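Local coordinates for protein dicer Related Helicase (Caenorhabditis elegans, PDB 6M6Q) that belongs to the RIG-I-like helicases, acts in RNA interference, binds RNA and probably hydrolyses ATP, and is represented here by its N-terminal domain, at residues Glu65-Met70 against Arg117-Cys122; Glu175-Thr178 against Tyr184-Leu187; Met200-Ser205 against Met297-Ala302. One frame throughout, in Å; residues are numbered along the deposited sequence.

Interaction 1: residues Glu65-Met70 against Arg117-Cys122; sequences EEIARM and RRFSEC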
loop_
_atom_site.group_PDB
_atom_site.type_symbol
_atom_site.label_atom_id
_atom_site.label_comp_id
_atom_site.label_asym_id
_atom_site.label_seq_id
_atom_site.Cartn_x
_atom_site.Cartn_y
_atom_site.Cartn_z
ATOM N N GLU B 65 10.170 -17.071 13.743
ATOM C CA GLU B 65 9.638 -17.693 14.995
ATOM C C GLU B 65 8.845 -16.648 15.801
ATOM O O GLU B 65 7.717 -16.966 16.194
ATOM C CB GLU B 65 10.789 -18.275 15.827
ATOM C CG GLU B 65 10.352 -18.943 17.126
ATOM C CD GLU B 65 10.034 -20.417 17.009
ATOM O OE1 GLU B 65 10.112 -21.120 18.041
ATOM O OE2 GLU B 65 9.706 -20.861 15.899
ATOM N N GLU B 66 9.385 -15.430 15.973
ATOM C CA GLU B 66 8.692 -14.321 16.695
ATOM C C GLU B 66 7.321 -14.073 16.038
ATOM O O GLU B 66 6.316 -14.001 16.770
ATOM C CB GLU B 66 9.524 -13.029 16.698
ATOM C CG GLU B 66 10.638 -12.994 17.730
ATOM C CD GLU B 66 11.490 -11.732 17.651
ATOM O OE1 GLU B 66 12.626 -11.724 18.212
ATOM O OE2 GLU B 66 11.021 -10.753 17.016
ATOM N N ILE B 67 7.297 -13.904 14.717
ATOM C CA ILE B 67 6.074 -13.536 13.956
ATOM C C ILE B 67 5.040 -14.646 14.135
ATOM O O ILE B 67 3.914 -14.337 14.595
ATOM C CB ILE B 67 6.412 -13.273 12.487
ATOM C CG1 ILE B 67 7.127 -11.928 12.322
ATOM C CG2 ILE B 67 5.167 -13.356 11.633
ATOM C CD1 ILE B 67 8.078 -11.874 11.157
ATOM N N ALA B 68 5.418 -15.891 13.830
ATOM C CA ALA B 68 4.544 -17.078 13.946
ATOM C C ALA B 68 3.890 -17.073 15.327
ATOM O O ALA B 68 2.668 -17.077 15.385
ATOM C CB ALA B 68 5.316 -18.353 13.697
ATOM N N ARG B 69 4.685 -17.019 16.392
ATOM C CA ARG B 69 4.174 -17.019 17.788
ATOM C C ARG B 69 3.140 -15.914 17.932
ATOM O O ARG B 69 1.968 -16.239 18.168
ATOM C CB ARG B 69 5.308 -16.821 18.788
ATOM C CG ARG B 69 6.341 -17.934 18.772
ATOM C CD ARG B 69 5.688 -19.283 18.590
ATOM N NE ARG B 69 6.661 -20.342 18.717
ATOM C CZ ARG B 69 6.376 -21.603 18.996
ATOM N NH1 ARG B 69 5.125 -21.986 19.188
ATOM N NH2 ARG B 69 7.354 -22.481 19.083
ATOM N N MET B 70 3.539 -14.667 17.712
ATOM C CA MET B 70 2.645 -13.495 17.881
ATOM C C MET B 70 1.269 -13.772 17.250
ATOM O O MET B 70 0.298 -13.233 17.750
ATOM C CB MET B 70 3.256 -12.249 17.258
ATOM C CG MET B 70 4.358 -11.649 18.113
ATOM S SD MET B 70 3.721 -10.874 19.629
ATOM C CE MET B 70 4.993 -9.641 19.916
ATOM N N ARG B 117 -3.309 -9.250 13.651
ATOM C CA ARG B 117 -3.358 -8.641 12.288
ATOM C C ARG B 117 -2.001 -8.053 11.900
ATOM O O ARG B 117 -1.600 -8.226 10.755
ATOM C CB ARG B 117 -4.419 -7.558 12.177
ATOM C CG ARG B 117 -5.455 -7.891 11.130
ATOM C CD ARG B 117 -5.296 -7.149 9.831
ATOM N NE ARG B 117 -6.560 -6.487 9.572
ATOM C CZ ARG B 117 -6.971 -6.066 8.397
ATOM N NH1 ARG B 117 -6.225 -6.244 7.328
ATOM N NH2 ARG B 117 -8.139 -5.453 8.291
ATOM N N ARG B 118 -1.359 -7.337 12.805
ATOM C CA ARG B 118 -0.064 -6.679 12.546
ATOM C C ARG B 118 0.970 -7.731 12.087
ATOM O O ARG B 118 1.642 -7.511 11.039
ATOM C CB ARG B 118 0.383 -5.951 13.807
ATOM C CG ARG B 118 1.796 -5.414 13.752
ATOM C CD ARG B 118 2.045 -4.651 15.018
ATOM N NE ARG B 118 3.451 -4.537 15.318
ATOM C CZ ARG B 118 3.958 -3.667 16.178
ATOM N NH1 ARG B 118 3.157 -2.827 16.819
ATOM N NH2 ARG B 118 5.262 -3.630 16.386
ATOM N N PHE B 119 1.101 -8.820 12.830
ATOM C CA PHE B 119 2.157 -9.830 12.608
ATOM C C PHE B 119 1.752 -10.775 11.459
ATOM O O PHE B 119 2.654 -11.281 10.769
ATOM C CB PHE B 119 2.488 -10.528 13.925
ATOM C CG PHE B 119 3.287 -9.651 14.856
ATOM C CD1 PHE B 119 4.652 -9.477 14.673
ATOM C CD2 PHE B 119 2.660 -8.925 15.855
ATOM C CE1 PHE B 119 5.375 -8.642 15.512
ATOM C CE2 PHE B 119 3.383 -8.087 16.685
ATOM C CZ PHE B 119 4.736 -7.938 16.509
ATOM N N SER B 120 0.450 -10.968 11.224
ATOM C CA SER B 120 -0.082 -11.696 10.038
ATOM C C SER B 120 0.331 -10.944 8.764
ATOM O O SER B 120 0.858 -11.584 7.841
ATOM C CB SER B 120 -1.576 -11.853 10.102
ATOM O OG SER B 120 -1.949 -12.776 11.101
ATOM N N GLU B 121 0.101 -9.629 8.741
ATOM C CA GLU B 121 0.432 -8.730 7.604
ATOM C C GLU B 121 1.948 -8.644 7.429
ATOM O O GLU B 121 2.381 -8.520 6.292
ATOM C CB GLU B 121 -0.189 -7.350 7.805
ATOM C CG GLU B 121 -1.712 -7.355 7.684
ATOM C CD GLU B 121 -2.279 -6.633 6.481
ATOM O OE1 GLU B 121 -3.507 -6.537 6.397
ATOM O OE2 GLU B 121 -1.491 -6.142 5.651
ATOM N N CYS B 122 2.726 -8.751 8.509
ATOM C CA CYS B 122 4.210 -8.762 8.437
ATOM C C CYS B 122 4.682 -10.041 7.738
ATOM O O CYS B 122 5.637 -9.959 6.956
ATOM C CB CYS B 122 4.859 -8.650 9.808
ATOM S SG CYS B 122 6.666 -8.773 9.735
#
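Met70 lies across the ring of Phe119 in a Met-aromatic contact that joins helix 63-72 to the long helix 94-127 of this largely helical domain. The two short segments run roughly antiparallel, their axes 137° apart and 8.7 Å from each other at closest approach. Met70 begins above the root of the ring, where its CB is 3.5 Å from Phe119 CG. With Met70 CG set opposite the carbonyl carbon and beside the backbone N (chi1 -77°), the chain runs on over the ring, and Met70 CG stands almost exactly above the ring centre, a CH-pi contact 3.8 Å from the Phe119 centroid. A bend at chi2 keeps SD over this face but nearer the rim, and Met70 CE finishes 3.8 Å from Phe119 CZ. On the opposite face Arg118 CG, from the residue just before it in the helix, lies toward the rim. Putting an alanine in place of Phe119 would probably leave Met70 without a surface to lie on and free its thioether to swing. Ile67 approaches the edge of the ring rather than a face, its CG1 4.2 Å from Phe119 CD1. The other branch of Ile67 turns to the backbone of the long helix, with CG2 3.4 Å from Phe119 O.

Interaction 2: residues Glu175-Thr178 against Tyr184-Leu187; sequences EEVT and YQKL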
loop_
_atom_site.group_PDB
_atom_site.type_symbol
_atom_site.label_atom_id
_atom_site.label_comp_id
_atom_site.label_asym_id
_atom_site.label_seq_id
_atom_site.Cartn_x
_atom_site.Cartn_y
_atom_site.Cartn_z
ATOM N N GLU B 175 2.078 -1.299 -17.248
ATOM C CA GLU B 175 3.498 -0.959 -16.940
ATOM C C GLU B 175 3.912 -1.624 -15.614
ATOM O O GLU B 175 5.039 -2.167 -15.542
ATOM C CB GLU B 175 3.681 0.568 -16.917
ATOM C CG GLU B 175 5.107 1.036 -16.605
ATOM C CD GLU B 175 6.223 0.570 -17.547
ATOM O OE1 GLU B 175 5.918 0.131 -18.685
ATOM O OE2 GLU B 175 7.410 0.655 -17.138
ATOM N N GLU B 176 3.052 -1.556 -14.604
ATOM C CA GLU B 176 3.333 -2.050 -13.233
ATOM C C GLU B 176 3.516 -3.574 -13.260
ATOM O O GLU B 176 4.440 -4.086 -12.573
ATOM C CB GLU B 176 2.197 -1.630 -12.307
ATOM C CG GLU B 176 2.588 -1.555 -10.852
ATOM C CD GLU B 176 1.648 -0.680 -10.055
ATOM O OE1 GLU B 176 0.416 -0.883 -10.182
ATOM O OE2 GLU B 176 2.137 0.239 -9.357
ATOM N N VAL B 177 2.677 -4.279 -14.010
ATOM C CA VAL B 177 2.662 -5.767 -14.031
ATOM C C VAL B 177 3.830 -6.260 -14.893
ATOM O O VAL B 177 4.345 -7.369 -14.604
ATOM C CB VAL B 177 1.300 -6.336 -14.494
ATOM C CG1 VAL B 177 1.046 -6.125 -15.971
ATOM C CG2 VAL B 177 1.173 -7.809 -14.152
ATOM N N THR B 178 4.280 -5.458 -15.864
ATOM C CA THR B 178 5.411 -5.815 -16.755
ATOM C C THR B 178 6.724 -5.682 -15.973
ATOM O O THR B 178 7.536 -6.635 -16.024
ATOM C CB THR B 178 5.385 -4.985 -18.042
ATOM O OG1 THR B 178 4.135 -5.266 -18.675
ATOM C CG2 THR B 178 6.545 -5.293 -18.968
ATOM N N TYR B 184 3.285 -5.063 -5.869
ATOM C CA TYR B 184 1.910 -4.548 -5.668
ATOM C C TYR B 184 1.284 -4.260 -7.038
ATOM O O TYR B 184 1.914 -3.564 -7.857
ATOM C CB TYR B 184 1.918 -3.313 -4.751
ATOM C CG TYR B 184 1.730 -3.628 -3.288
ATOM C CD1 TYR B 184 0.463 -3.827 -2.756
ATOM C CD2 TYR B 184 2.819 -3.777 -2.440
ATOM C CE1 TYR B 184 0.284 -4.171 -1.425
ATOM C CE2 TYR B 184 2.656 -4.113 -1.103
ATOM C CZ TYR B 184 1.383 -4.302 -0.591
ATOM O OH TYR B 184 1.215 -4.647 0.720
ATOM N N GLN B 185 0.061 -4.748 -7.263
ATOM C CA GLN B 185 -0.722 -4.468 -8.491
ATOM C C GLN B 185 -2.034 -3.787 -8.119
ATOM O O GLN B 185 -2.445 -3.881 -6.944
ATOM C CB GLN B 185 -0.975 -5.756 -9.275
ATOM C CG GLN B 185 0.299 -6.489 -9.684
ATOM C CD GLN B 185 1.140 -5.697 -10.655
ATOM O OE1 GLN B 185 0.635 -4.937 -11.483
ATOM N NE2 GLN B 185 2.442 -5.858 -10.545
ATOM N N LYS B 186 -2.663 -3.132 -9.090
ATOM C CA LYS B 186 -3.985 -2.483 -8.928
ATOM C C LYS B 186 -4.925 -3.442 -8.176
ATOM O O LYS B 186 -5.531 -3.023 -7.206
ATOM C CB LYS B 186 -4.537 -2.083 -10.296
ATOM C CG LYS B 186 -4.914 -0.620 -10.411
ATOM C CD LYS B 186 -5.806 -0.311 -11.580
ATOM C CE LYS B 186 -5.047 -0.058 -12.860
ATOM N NZ LYS B 186 -5.962 -0.006 -14.026
ATOM N N LEU B 187 -4.974 -4.699 -8.599
ATOM C CA LEU B 187 -5.816 -5.771 -8.003
ATOM C C LEU B 187 -5.660 -5.790 -6.469
ATOM O O LEU B 187 -6.706 -5.840 -5.761
ATOM C CB LEU B 187 -5.407 -7.119 -8.613
ATOM C CG LEU B 187 -6.250 -8.309 -8.181
ATOM C CD1 LEU B 187 -7.739 -7.994 -8.295
ATOM C CD2 LEU B 187 -5.890 -9.549 -8.993
HETATM O O HOH W 1 -0.995 -3.034 -11.678
#
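Glu176 OE1 and the backbone N of Lys186 are joined by one water, which links helix 174-179 to the N-terminus of helix 186-193, where Gln185 is the N-cap residue. The water donates to Glu176 OE1 at 3.0 Å and accepts from Lys186 N at 3.1 Å; its still shorter approach to Gln185 OE1 is doubtful at this resolution. Placed by the start of a helix, the carboxylate is likely to be favoured by the helix dipole, and its other oxygen, OE2, forms a salt bridge with Arg189 one turn further on. The Glu176 chain reaches this position because CG is trans to the backbone N (chi1 -156°) and the rest is extended, which lays Glu176 CG 3.7 Å from Tyr184 O. Gln185 runs past it in the opposite direction, its amide nearly perpendicular to the carboxylate, the planes 88° apart. Its chain folds back at chi2 toward helix 174-179, and there Gln185 NE2 gives Glu176 O a long, weak but nearly straight hydrogen bond of 3.4 Å. The Gln185 side chain also crosses that of Val177 at about a right angle. Its oxygen rests against the isopropyl group, with Gln185 OE1 3.4 Å from Val177 CB.

Interaction 3: residues Met200-Ser205 against Met297-Ala302; sequences MKHLKS and MKNDPA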
loop_
_atom_site.group_PDB
_atom_site.type_symbol
_atom_site.label_atom_id
_atom_site.label_comp_id
_atom_site.label_asym_id
_atom_site.label_seq_id
_atom_site.Cartn_x
_atom_site.Cartn_y
_atom_site.Cartn_z
ATOM N N MET B 200 -22.074 -7.016 -2.884
ATOM C CA MET B 200 -22.924 -8.227 -3.070
ATOM C C MET B 200 -24.405 -7.801 -3.079
ATOM O O MET B 200 -25.152 -8.292 -3.958
ATOM C CB MET B 200 -22.660 -9.262 -1.964
ATOM C CG MET B 200 -23.466 -10.565 -2.083
ATOM S SD MET B 200 -22.645 -11.848 -3.061
ATOM C CE MET B 200 -23.083 -11.315 -4.712
ATOM N N LYS B 201 -24.788 -6.862 -2.204
ATOM C CA LYS B 201 -26.187 -6.358 -2.060
ATOM C C LYS B 201 -26.626 -5.661 -3.358
ATOM O O LYS B 201 -27.754 -5.944 -3.821
ATOM C CB LYS B 201 -26.292 -5.413 -0.856
ATOM C CG LYS B 201 -27.623 -4.679 -0.702
ATOM C CD LYS B 201 -27.785 -3.927 0.636
ATOM C CE LYS B 201 -26.781 -2.799 0.851
ATOM N NZ LYS B 201 -26.927 -1.699 -0.142
ATOM N N HIS B 202 -25.781 -4.789 -3.922
ATOM C CA HIS B 202 -26.112 -3.954 -5.109
ATOM C C HIS B 202 -26.122 -4.812 -6.375
ATOM O O HIS B 202 -26.957 -4.526 -7.265
ATOM C CB HIS B 202 -25.160 -2.763 -5.242
ATOM C CG HIS B 202 -25.465 -1.650 -4.295
ATOM N ND1 HIS B 202 -24.550 -1.208 -3.358
ATOM C CD2 HIS B 202 -26.578 -0.903 -4.114
ATOM C CE1 HIS B 202 -25.078 -0.222 -2.659
ATOM N NE2 HIS B 202 -26.313 -0.011 -3.107
ATOM N N LEU B 203 -25.245 -5.818 -6.462
ATOM C CA LEU B 203 -25.184 -6.720 -7.643
ATOM C C LEU B 203 -26.433 -7.608 -7.645
ATOM O O LEU B 203 -26.931 -7.928 -8.739
ATOM C CB LEU B 203 -23.900 -7.563 -7.620
ATOM C CG LEU B 203 -22.608 -6.830 -7.997
ATOM C CD1 LEU B 203 -21.404 -7.724 -7.732
ATOM C CD2 LEU B 203 -22.611 -6.359 -9.461
ATOM N N LYS B 204 -26.932 -7.961 -6.459
ATOM C CA LYS B 204 -28.153 -8.790 -6.281
ATOM C C LYS B 204 -29.381 -8.003 -6.758
ATOM O O LYS B 204 -30.360 -8.645 -7.129
ATOM C CB LYS B 204 -28.304 -9.212 -4.820
ATOM C CG LYS B 204 -29.035 -10.524 -4.606
ATOM C CD LYS B 204 -28.871 -11.065 -3.212
ATOM C CE LYS B 204 -29.657 -12.334 -2.984
ATOM N NZ LYS B 204 -29.601 -12.751 -1.566
ATOM N N SER B 205 -29.307 -6.667 -6.756
ATOM C CA SER B 205 -30.405 -5.735 -7.133
ATOM C C SER B 205 -30.242 -5.269 -8.580
ATOM O O SER B 205 -31.090 -4.491 -9.037
ATOM C CB SER B 205 -30.456 -4.552 -6.202
ATOM O OG SER B 205 -30.661 -4.967 -4.855
ATOM N N MET B 297 -20.170 -0.167 -6.372
ATOM C CA MET B 297 -19.066 0.381 -5.536
ATOM C C MET B 297 -19.133 1.921 -5.432
ATOM O O MET B 297 -18.483 2.461 -4.523
ATOM C CB MET B 297 -17.708 -0.028 -6.107
ATOM C CG MET B 297 -17.378 -1.479 -5.860
ATOM S SD MET B 297 -15.894 -1.979 -6.736
ATOM C CE MET B 297 -14.662 -1.129 -5.749
ATOM N N LYS B 298 -19.927 2.594 -6.266
ATOM C CA LYS B 298 -19.981 4.081 -6.313
ATOM C C LYS B 298 -20.849 4.647 -5.166
ATOM O O LYS B 298 -20.800 5.875 -4.963
ATOM C CB LYS B 298 -20.493 4.541 -7.677
ATOM C CG LYS B 298 -21.889 4.060 -8.038
ATOM C CD LYS B 298 -22.565 4.918 -9.094
ATOM C CE LYS B 298 -23.959 4.440 -9.446
ATOM N NZ LYS B 298 -24.549 5.236 -10.548
ATOM N N ASN B 299 -21.518 3.802 -4.372
ATOM C CA ASN B 299 -22.654 4.223 -3.492
ATOM C C ASN B 299 -22.174 4.661 -2.104
ATOM O O ASN B 299 -22.867 5.480 -1.499
ATOM C CB ASN B 299 -23.674 3.114 -3.299
ATOM C CG ASN B 299 -24.049 2.460 -4.599
ATOM O OD1 ASN B 299 -24.930 2.938 -5.305
ATOM N ND2 ASN B 299 -23.341 1.404 -4.945
ATOM N N ASP B 300 -21.125 4.043 -1.569
ATOM C CA ASP B 300 -20.654 4.303 -0.176
ATOM C C ASP B 300 -19.218 4.829 -0.218
ATOM O O ASP B 300 -18.462 4.485 -1.119
ATOM C CB ASP B 300 -20.817 3.065 0.708
ATOM C CG ASP B 300 -19.822 1.961 0.418
ATOM O OD1 ASP B 300 -20.064 1.200 -0.553
ATOM O OD2 ASP B 300 -18.835 1.844 1.184
ATOM N N PRO B 301 -18.818 5.711 0.731
ATOM C CA PRO B 301 -17.506 6.365 0.678
ATOM C C PRO B 301 -16.287 5.417 0.696
ATOM O O PRO B 301 -15.251 5.816 0.180
ATOM C CB PRO B 301 -17.506 7.273 1.933
ATOM C CG PRO B 301 -18.611 6.707 2.829
ATOM C CD PRO B 301 -19.641 6.184 1.860
ATOM N N ALA B 302 -16.407 4.226 1.309
ATOM C CA ALA B 302 -15.315 3.225 1.416
ATOM C C ALA B 302 -15.025 2.612 0.036
ATOM O O ALA B 302 -13.838 2.573 -0.370
ATOM C CB ALA B 302 -15.670 2.163 2.424
#
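His202 and Asn299 meet flat against each other, imidazole to carboxamide, with the two planes 22° apart. This stack carries almost all of the contact. Asn299 CG stands opposite its own carbonyl carbon (chi1 -47°), which carries the amide over the imidazole. Asn299 ND2 sits over one face, offset toward the rim and 3.3 Å from both His202 ND1 and His202 CE1, while Asn299 CG follows at 3.5 Å from His202 CE1. Because the amide lies over the face, ND2 does not point its N-H at ND1; it is used by Asp295 O instead, which helps to fix the rotation of the amide. His202 ND1 in turn has a weak hydrogen bond with Ile198 O, one turn back in its own helix. Close by, His202 and the buried Leu203 both pack against Ala296. Away from the stack the contact is loose: Lys201 is exposed, and the whole contact buries just 99 Å². Lys201 folds back so that its NZ stands over the other face of the imidazole. Beyond Asn299 the backbone turns into helix 301-310. Asp300 OD2 accepts a weak 3.4 Å bond from Ala302 N, and Pro301 follows directly: an aspartate N-cap, with proline in the first turn.

How the interactions relate
Interaction 1 is apolar and partly buried, an aromatic-thioether contact between two helices far apart in sequence. Interaction 2 is also partly buried but local and polar, relying on water, a carboxylate and an amide where one short helix gives way to the next. Interaction 3 lies at the surface and is the smallest, a polar stack between the end of one helix and the loop leading into another. The second and third hold neighbouring elements, since helix 186-193 is followed directly by helix 196-204, whereas 65-70/117-122 and 200-205/297-302 lie on opposite sides of the chain's centre, about 33 Å apart between centres. None of the three touches another.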